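Side-chain contacts in nascent polypeptide-associated complex subunit alpha-like UBA domain-containing protein (Chaetomium thermophilum, PDB 5NNP), which probably regulates the NatA N-terminal acetyltransferase, and is bound here to an acetyltransferase-like chain through a three-helix UBA domain: residues Thr26-Leu29 with Lys30-Gly34; Lys5-Pro8 with Ala9-Asn12. One frame throughout, in Å; residues are numbered along the deposited sequence.

Overall arrangement
Both contacts are local turns of one small three-helix UBA domain, and together they illustrate how a helix is started and how it is stopped. Contact 2 comes first along the chain and opens helix 8-18; contact 1 follows later and closes helix 22-30, before the loop to helix 36-43. Their centres lie about 9 Å apart, the two consecutive helices packing against each other. Leu-29 CD1 of contact 1 reaches Val-6 CG1 of contact 2 at 3.4 Å, and the Leu-29 side chain also touches Val-11. The start of one helix and the end of the next thus share an apolar seam in the domain, while Asp-10 binds the acetyltransferase-like partner chain.

Contact 1: residues Thr26-Leu29 with Lys30-Gly34; sequences TELL and KAHDG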
# COMPACT_ATOMS: atom_id res chain seq x y z
N THR C 26 32.51 -7.89 7.63
CA THR C 26 33.08 -8.97 8.42
C THR C 26 32.19 -10.21 8.41
O THR C 26 32.65 -11.33 8.19
CB THR C 26 33.31 -8.52 9.87
OG1 THR C 26 34.39 -7.57 9.90
CG2 THR C 26 33.63 -9.71 10.76
N GLU C 27 30.91 -9.98 8.66
CA GLU C 27 29.92 -11.04 8.62
C GLU C 27 29.95 -11.77 7.28
O GLU C 27 29.90 -13.00 7.24
CB GLU C 27 28.54 -10.45 8.90
CG GLU C 27 27.42 -11.45 8.90
CD GLU C 27 26.06 -10.78 8.91
OE1 GLU C 27 26.00 -9.56 9.19
OE2 GLU C 27 25.06 -11.47 8.63
N LEU C 28 30.05 -11.02 6.18
CA LEU C 28 30.07 -11.61 4.84
C LEU C 28 31.32 -12.46 4.69
O LEU C 28 31.26 -13.59 4.21
CB LEU C 28 30.00 -10.55 3.74
CG LEU C 28 30.15 -11.01 2.27
CD1 LEU C 28 29.07 -12.00 1.90
CD2 LEU C 28 30.14 -9.85 1.26
N LEU C 29 32.45 -11.90 5.10
CA LEU C 29 33.71 -12.63 5.09
C LEU C 29 33.66 -13.88 5.96
O LEU C 29 34.18 -14.93 5.57
CB LEU C 29 34.84 -11.73 5.57
CG LEU C 29 35.42 -10.83 4.49
CD1 LEU C 29 36.29 -9.72 5.09
CD2 LEU C 29 36.21 -11.68 3.50
N LYS C 30 33.03 -13.78 7.13
CA LYS C 30 32.95 -14.93 8.03
C LYS C 30 32.06 -16.00 7.40
O LYS C 30 32.21 -17.20 7.65
CB LYS C 30 32.42 -14.52 9.43
CG LYS C 30 32.66 -15.59 10.52
CD LYS C 30 31.86 -15.38 11.82
CE LYS C 30 31.90 -16.63 12.74
NZ LYS C 30 31.16 -16.49 14.04
N ALA C 31 31.14 -15.56 6.54
CA ALA C 31 30.23 -16.46 5.86
C ALA C 31 30.94 -17.29 4.81
O ALA C 31 30.41 -18.28 4.32
CB ALA C 31 29.12 -15.66 5.22
N HIS C 32 32.15 -16.88 4.46
CA HIS C 32 32.90 -17.55 3.41
C HIS C 32 34.28 -17.96 3.90
O HIS C 32 35.22 -18.09 3.11
CB HIS C 32 33.01 -16.64 2.19
CG HIS C 32 31.71 -16.41 1.50
ND1 HIS C 32 31.26 -17.21 0.47
CD2 HIS C 32 30.74 -15.48 1.70
CE1 HIS C 32 30.08 -16.78 0.07
NE2 HIS C 32 29.74 -15.73 0.79
N ASP C 33 34.37 -18.17 5.21
CA ASP C 33 35.61 -18.60 5.86
C ASP C 33 36.75 -17.65 5.58
O ASP C 33 37.85 -18.09 5.24
CB ASP C 33 35.99 -20.01 5.40
CG ASP C 33 34.94 -21.05 5.77
OD1 ASP C 33 33.74 -20.70 5.81
OD2 ASP C 33 35.32 -22.21 6.01
N GLY C 34 36.49 -16.36 5.72
CA GLY C 34 37.51 -15.35 5.52
C GLY C 34 38.13 -15.33 4.13
O GLY C 34 39.18 -14.72 3.94
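A Schellman motif ends helix 22-30, with Gly-34 folding back onto Leu-29. Gly-34 N gives its hydrogen to Leu-29 O at 2.7 Å, the six-to-one bond of the motif. His-32 N also donates to Leu-29 O, and the two donors reach this oxygen from opposite faces of its carbonyl plane, so one acceptor takes two amides of the turn. Inside it the weak five-to-two bond runs from Asp-33 N to Lys-30 O, closing the type I turn Lys-30 to Asp-33. Asp-33 takes the left-handed backbone conformation (phi 57°) that reverses the chain. The last regular helical bond is Ala-31 N to Glu-27 O, 2.9 Å, one residue after Lys-30 N to Thr-26 O. On the side facing helix 36-43, His-32 carries its CG beside its own backbone N (chi1 -68°), which turns the ring back toward the helix. Its CD2 edge then faces Leu-28 O at 3.2 Å, with the oxygen in the ring plane. Leu-28 CD1 packs 3.9 Å from the same CD2, the two side chains crossing obliquely. His-32 also touches Ala-39 and Ala-42, whereas Leu-29 turns inward onto Leu-14 of helix 8-18. The six-to-one bond, the weak five-to-two bond and left-handed Asp-33 at C' define Schellman C-capping.

Contact 2: residues Lys5-Pro8 with Ala9-Asn12; sequences KVDP and ADVN
Asp-7 meets Asp-10 first with its CB, which lies 3.3 Å from Asp-10 OD2. Further out, CG stands anti to the backbone N of Asp-7 (chi1 -172°), a turn that swings the carboxylate over the first turn of the helix. There OD2 accepts a weak bond from Ala-9 N at 3.0 Å and a second, longer weak one from Asp-10 N at 3.5 Å. The other oxygen, OD1, is taken up by a bound glycerol. This is an N-cap: Asp-7 precedes helix 8-18, Pro-8 fills the first helical position, where its lack of an N-H costs nothing, and the side chain receives amides that no preceding turn can serve. Asp-7 O begins the regular series, accepting from Val-11 N at 3.1 Å. The Asp-7 and Asp-10 OD2 atoms stay 4.4 Å apart, a like-charge proximity that the helix start probably eases. Asp-10 OD1 makes a salt bridge to Lys-730 of the N-terminal acetyltransferase-like protein, and an alanine in place of Asp-10 would probably cost that ammonium this carboxylate partner and weaken the hold between the chains. Across the turn, Val-6 CG1 meets Val-11 CG2 at 3.5 Å, the two side chains crossing at about a right angle.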
# COMPACT_ATOMS: atom_id res chain seq x y z
N LYS C 5 37.98 -16.75 11.54
CA LYS C 5 38.78 -15.55 11.76
C LYS C 5 39.03 -14.81 10.45
O LYS C 5 39.16 -15.43 9.39
CB LYS C 5 40.11 -15.91 12.43
CG LYS C 5 39.96 -16.69 13.73
CD LYS C 5 39.87 -18.19 13.49
CE LYS C 5 40.06 -18.98 14.77
NZ LYS C 5 40.09 -20.44 14.51
N VAL C 6 39.08 -13.48 10.53
CA VAL C 6 39.14 -12.65 9.33
C VAL C 6 40.36 -11.70 9.28
O VAL C 6 40.82 -11.22 10.32
CB VAL C 6 37.85 -11.80 9.18
CG1 VAL C 6 37.81 -11.10 7.82
CG2 VAL C 6 36.62 -12.67 9.36
N ASP C 7 40.84 -11.44 8.07
CA ASP C 7 41.98 -10.57 7.84
C ASP C 7 41.50 -9.11 7.77
O ASP C 7 40.64 -8.77 6.95
CB ASP C 7 42.70 -10.97 6.54
CG ASP C 7 44.01 -10.22 6.33
OD1 ASP C 7 45.08 -10.85 6.43
OD2 ASP C 7 43.98 -8.99 6.07
N PRO C 8 42.06 -8.25 8.63
CA PRO C 8 41.60 -6.86 8.72
C PRO C 8 41.71 -6.10 7.41
O PRO C 8 40.83 -5.31 7.11
CB PRO C 8 42.53 -6.27 9.78
CG PRO C 8 43.75 -7.14 9.73
CD PRO C 8 43.22 -8.50 9.48
N ALA C 9 42.77 -6.33 6.63
CA ALA C 9 42.88 -5.73 5.30
C ALA C 9 41.73 -6.19 4.40
O ALA C 9 41.24 -5.42 3.59
CB ALA C 9 44.22 -6.05 4.66
N ASP C 10 41.30 -7.43 4.55
CA ASP C 10 40.16 -7.91 3.77
C ASP C 10 38.89 -7.16 4.13
O ASP C 10 38.10 -6.77 3.25
CB ASP C 10 39.93 -9.41 3.97
CG ASP C 10 40.97 -10.27 3.27
OD1 ASP C 10 41.58 -9.81 2.28
OD2 ASP C 10 41.15 -11.42 3.71
N VAL C 11 38.69 -6.96 5.43
CA VAL C 11 37.52 -6.24 5.93
C VAL C 11 37.50 -4.80 5.40
O VAL C 11 36.44 -4.28 5.04
CB VAL C 11 37.50 -6.23 7.48
CG1 VAL C 11 36.45 -5.26 8.01
CG2 VAL C 11 37.26 -7.63 8.02
N ASN C 12 38.66 -4.16 5.37
CA ASN C 12 38.76 -2.80 4.85
C ASN C 12 38.57 -2.76 3.35
O ASN C 12 38.11 -1.76 2.80
CB ASN C 12 40.10 -2.18 5.23
CG ASN C 12 40.22 -1.92 6.72
OD1 ASN C 12 39.22 -1.90 7.44
ND2 ASN C 12 41.44 -1.73 7.20